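Local coordinates for protein imine reductase (Amycolatopsis orientalis, PDB 5A9S) that probably reduces imines to amines with NADPH as the hydride donor, binding the dinucleotide in a Rossmann-type N-terminal domain, at residues R63-C68 with R89-L94. Sequence-based numbering, arbitrary orientation.
Sequences RLLVVC and RVVVNL. With NAP (NADP nicotinamide-adenine-dinucleotide phosphate), chain D.
Two neighbouring parallel strands of the NADP-binding Rossmann fold, 64-67 and 90-93, meet here through five backbone hydrogen bonds, beginning with Val90 N to Arg63 O (2.9 Å) and ending with Leu94 N to Val67 O (2.8 Å). Between them the amides of Leu65 and Val67 reach the carbonyls of Val90 and Val92, and Val92 N binds Leu65 O almost straight (174° at the hydrogen). Strand 8-11, where Thr9 makes backbone hydrogen bonds with Leu64 and Val66, flanks strand 64-67, and strand 115-121 lies beyond strand 90-93, so both strands are interior; beta-branched valines favour the extended backbone, and leucine fills the buried faces. On one face Leu64 has CG anti to its amide nitrogen (chi1 -176°), which swings CD1 across to Val92 CG2 (3.6 Å) and Val90 CG1; helix 141-152 covers this end. Further along that face Val66 CG1 meets Leu94 CD2 at 3.6 Å, under Leu20 of helix 15-26. The other face carries Leu65, Val91 and Val67: the two methyls of Val91 divide between Leu65 CD1 and Val67 CG2. Asn93, the polar exception there, turns its amide to Tyr116 OH and to the backbone of Asn95, a residue that binds NADP. At the N-terminal end Val90 CG2 lies 3.6 Å above one face of the extended Arg63's guanidinium, offset toward its rim, while NH1 forms a salt bridge with Glu146 OE1 and a hydrogen bond with Tyr147 OH, and NE a hydrogen bond with Gly88 O. A leucine in place of Arg63 would probably leave Glu146 without its charged mate and uncover Val90 CG2. At the C-terminal end, where a Rossmann fold binds its cofactor, Cys68 SG lies 3.2 Å from C5D, the exocyclic carbon of the nicotinamide ribose.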
loop_
_atom_site.group_PDB
_atom_site.type_symbol
_atom_site.label_atom_id
_atom_site.label_comp_id
_atom_site.label_asym_id
_atom_site.label_seq_id
_atom_site.Cartn_x
_atom_site.Cartn_y
_atom_site.Cartn_z
ATOM N N ARG A 63 16.798 -32.505 17.699
ATOM C CA ARG A 63 16.637 -31.554 18.763
ATOM C C ARG A 63 15.783 -30.358 18.263
ATOM O O ARG A 63 15.012 -29.790 19.046
ATOM C CB ARG A 63 17.970 -31.017 19.305
ATOM C CG ARG A 63 17.704 -30.227 20.574
ATOM C CD ARG A 63 18.871 -29.569 21.275
ATOM N NE ARG A 63 18.315 -28.910 22.468
ATOM C CZ ARG A 63 18.292 -27.593 22.738
ATOM N NH1 ARG A 63 18.833 -26.670 21.940
ATOM N NH2 ARG A 63 17.743 -27.193 23.875
ATOM N N LEU A 64 15.950 -29.951 17.009
ATOM C CA LEU A 64 15.118 -28.873 16.424
ATOM C C LEU A 64 13.921 -29.426 15.651
ATOM O O LEU A 64 14.100 -30.210 14.686
ATOM C CB LEU A 64 15.922 -28.012 15.484
ATOM C CG LEU A 64 15.177 -26.797 14.890
ATOM C CD1 LEU A 64 14.855 -25.790 15.975
ATOM C CD2 LEU A 64 15.977 -26.173 13.771
ATOM N N LEU A 65 12.723 -28.964 16.054
ATOM C CA LEU A 65 11.443 -29.388 15.480
ATOM C C LEU A 65 10.707 -28.171 14.849
ATOM O O LEU A 65 10.293 -27.237 15.534
ATOM C CB LEU A 65 10.541 -30.022 16.538
ATOM C CG LEU A 65 11.164 -30.986 17.579
ATOM C CD1 LEU A 65 10.174 -31.319 18.674
ATOM C CD2 LEU A 65 11.748 -32.268 16.940
ATOM N N VAL A 66 10.556 -28.214 13.542
ATOM C CA VAL A 66 9.939 -27.147 12.807
ATOM C C VAL A 66 8.531 -27.609 12.564
ATOM O O VAL A 66 8.347 -28.645 11.950
ATOM C CB VAL A 66 10.688 -26.875 11.505
ATOM C CG1 VAL A 66 9.917 -25.884 10.654
ATOM C CG2 VAL A 66 12.083 -26.397 11.833
ATOM N N VAL A 67 7.542 -26.858 13.064
ATOM C CA VAL A 67 6.119 -27.217 12.987
ATOM C C VAL A 67 5.375 -26.258 12.074
ATOM O O VAL A 67 5.423 -25.052 12.253
ATOM C CB VAL A 67 5.453 -27.261 14.375
ATOM C CG1 VAL A 67 4.015 -27.746 14.250
ATOM C CG2 VAL A 67 6.225 -28.203 15.293
ATOM N N CYS A 68 4.706 -26.825 11.071
ATOM C CA CYS A 68 3.947 -26.078 10.091
ATOM C C CYS A 68 2.638 -26.812 9.802
ATOM O O CYS A 68 2.460 -27.457 8.776
ATOM C CB CYS A 68 4.736 -25.868 8.808
ATOM S SG CYS A 68 3.928 -24.574 7.840
ATOM N N ARG A 89 13.978 -30.548 23.859
ATOM C CA ARG A 89 13.994 -30.199 22.428
ATOM C C ARG A 89 13.503 -28.746 22.232
ATOM O O ARG A 89 13.185 -28.067 23.216
ATOM C CB ARG A 89 13.142 -31.219 21.647
ATOM C CG ARG A 89 13.781 -32.573 21.720
ATOM C CD ARG A 89 13.002 -33.651 21.029
ATOM N NE ARG A 89 13.454 -34.905 21.602
ATOM C CZ ARG A 89 14.530 -35.573 21.225
ATOM N NH1 ARG A 89 15.298 -35.193 20.215
ATOM N NH2 ARG A 89 14.827 -36.682 21.852
ATOM N N VAL A 90 13.474 -28.290 20.990
ATOM C CA VAL A 90 13.036 -26.934 20.639
ATOM C C VAL A 90 12.018 -27.007 19.524
ATOM O O VAL A 90 12.283 -27.587 18.508
ATOM C CB VAL A 90 14.206 -26.022 20.171
ATOM C CG1 VAL A 90 13.682 -24.714 19.612
ATOM C CG2 VAL A 90 15.140 -25.731 21.335
ATOM N N VAL A 91 10.883 -26.373 19.734
ATOM C CA VAL A 91 9.863 -26.196 18.700
ATOM C C VAL A 91 9.901 -24.794 18.106
ATOM O O VAL A 91 9.870 -23.826 18.838
ATOM C CB VAL A 91 8.466 -26.425 19.298
ATOM C CG1 VAL A 91 7.359 -26.011 18.336
ATOM C CG2 VAL A 91 8.335 -27.899 19.654
ATOM N N VAL A 92 9.911 -24.726 16.773
ATOM C CA VAL A 92 9.747 -23.531 16.006
ATOM C C VAL A 92 8.417 -23.653 15.353
ATOM O O VAL A 92 8.267 -24.451 14.436
ATOM C CB VAL A 92 10.867 -23.393 14.943
ATOM C CG1 VAL A 92 10.655 -22.173 14.066
ATOM C CG2 VAL A 92 12.213 -23.323 15.664
ATOM N N ASN A 93 7.409 -22.935 15.881
ATOM C CA ASN A 93 6.038 -23.070 15.409
ATOM C C ASN A 93 5.713 -21.985 14.408
ATOM O O ASN A 93 5.643 -20.794 14.740
ATOM C CB ASN A 93 5.097 -23.026 16.588
ATOM C CG ASN A 93 3.637 -23.208 16.227
ATOM O OD1 ASN A 93 3.265 -23.526 15.105
ATOM N ND2 ASN A 93 2.785 -22.972 17.215
ATOM N N LEU A 94 5.461 -22.399 13.189
ATOM C CA LEU A 94 5.315 -21.478 12.064
ATOM C C LEU A 94 3.870 -21.315 11.599
ATOM O O LEU A 94 3.634 -20.768 10.526
ATOM C CB LEU A 94 6.203 -21.951 10.929
ATOM C CG LEU A 94 7.630 -21.428 10.695
ATOM C CD1 LEU A 94 8.205 -20.419 11.644
ATOM C CD2 LEU A 94 8.608 -22.518 10.462
HETATM P PA NAP D . -2.341 -25.653 5.399
HETATM O O1A NAP D . -3.662 -26.179 4.845
HETATM O O2A NAP D . -2.412 -24.349 6.182
HETATM O O5B NAP D . -1.779 -26.837 6.337
HETATM C C5B NAP D . -1.738 -28.165 5.840
HETATM C C4B NAP D . -0.886 -28.990 6.771
HETATM O O4B NAP D . -1.426 -28.958 8.103
HETATM C C3B NAP D . -0.900 -30.439 6.333
HETATM O O3B NAP D . 0.377 -30.999 6.591
HETATM C C2B NAP D . -1.943 -31.043 7.230
HETATM O O2B NAP D . -1.858 -32.463 7.397
HETATM C C1B NAP D . -1.684 -30.298 8.523
HETATM N N9A NAP D . -2.842 -30.483 9.422
HETATM C C8A NAP D . -4.082 -29.982 9.287
HETATM N N7A NAP D . -4.888 -30.382 10.294
HETATM C C5A NAP D . -4.143 -31.172 11.079
HETATM C C6A NAP D . -4.360 -31.937 12.321
HETATM N N6A NAP D . -5.582 -31.910 12.896
HETATM N N1A NAP D . -3.308 -32.629 12.824
HETATM C C2A NAP D . -2.100 -32.651 12.236
HETATM N N3A NAP D . -1.839 -31.970 11.107
HETATM C C4A NAP D . -2.794 -31.234 10.503
HETATM O O3 NAP D . -1.165 -25.699 4.238
HETATM P PN NAP D . 0.427 -25.290 4.270
HETATM O O1N NAP D . 0.763 -24.581 2.981
HETATM O O2N NAP D . 1.384 -26.367 4.816
HETATM O O5D NAP D . 0.416 -24.095 5.340
HETATM C C5D NAP D . 0.940 -24.140 6.658
HETATM C C4D NAP D . 0.827 -22.713 7.202
HETATM O O4D NAP D . 1.839 -21.789 6.764
HETATM C C3D NAP D . -0.511 -22.043 6.798
HETATM O O3D NAP D . -1.619 -22.337 7.656
HETATM C C2D NAP D . -0.244 -20.564 6.712
HETATM O O2D NAP D . -0.884 -19.849 7.753
HETATM C C1D NAP D . 1.291 -20.441 6.725
HETATM N N1N NAP D . 1.659 -19.638 5.532
HETATM C C2N NAP D . 1.243 -20.048 4.293
HETATM C C3N NAP D . 1.539 -19.317 3.129
HETATM C C7N NAP D . 1.078 -19.810 1.788
HETATM O O7N NAP D . 0.815 -18.956 0.932
HETATM N N7N NAP D . 0.979 -21.134 1.551
HETATM C C4N NAP D . 2.275 -18.123 3.234
HETATM C C5N NAP D . 2.676 -17.707 4.500
HETATM C C6N NAP D . 2.355 -18.475 5.648
HETATM P P2B NAP D . -2.627 -33.420 6.353
HETATM O O1X NAP D . -2.545 -34.775 7.021
HETATM O O2X NAP D . -4.063 -32.962 6.430
HETATM O O3X NAP D . -1.869 -33.164 5.028
#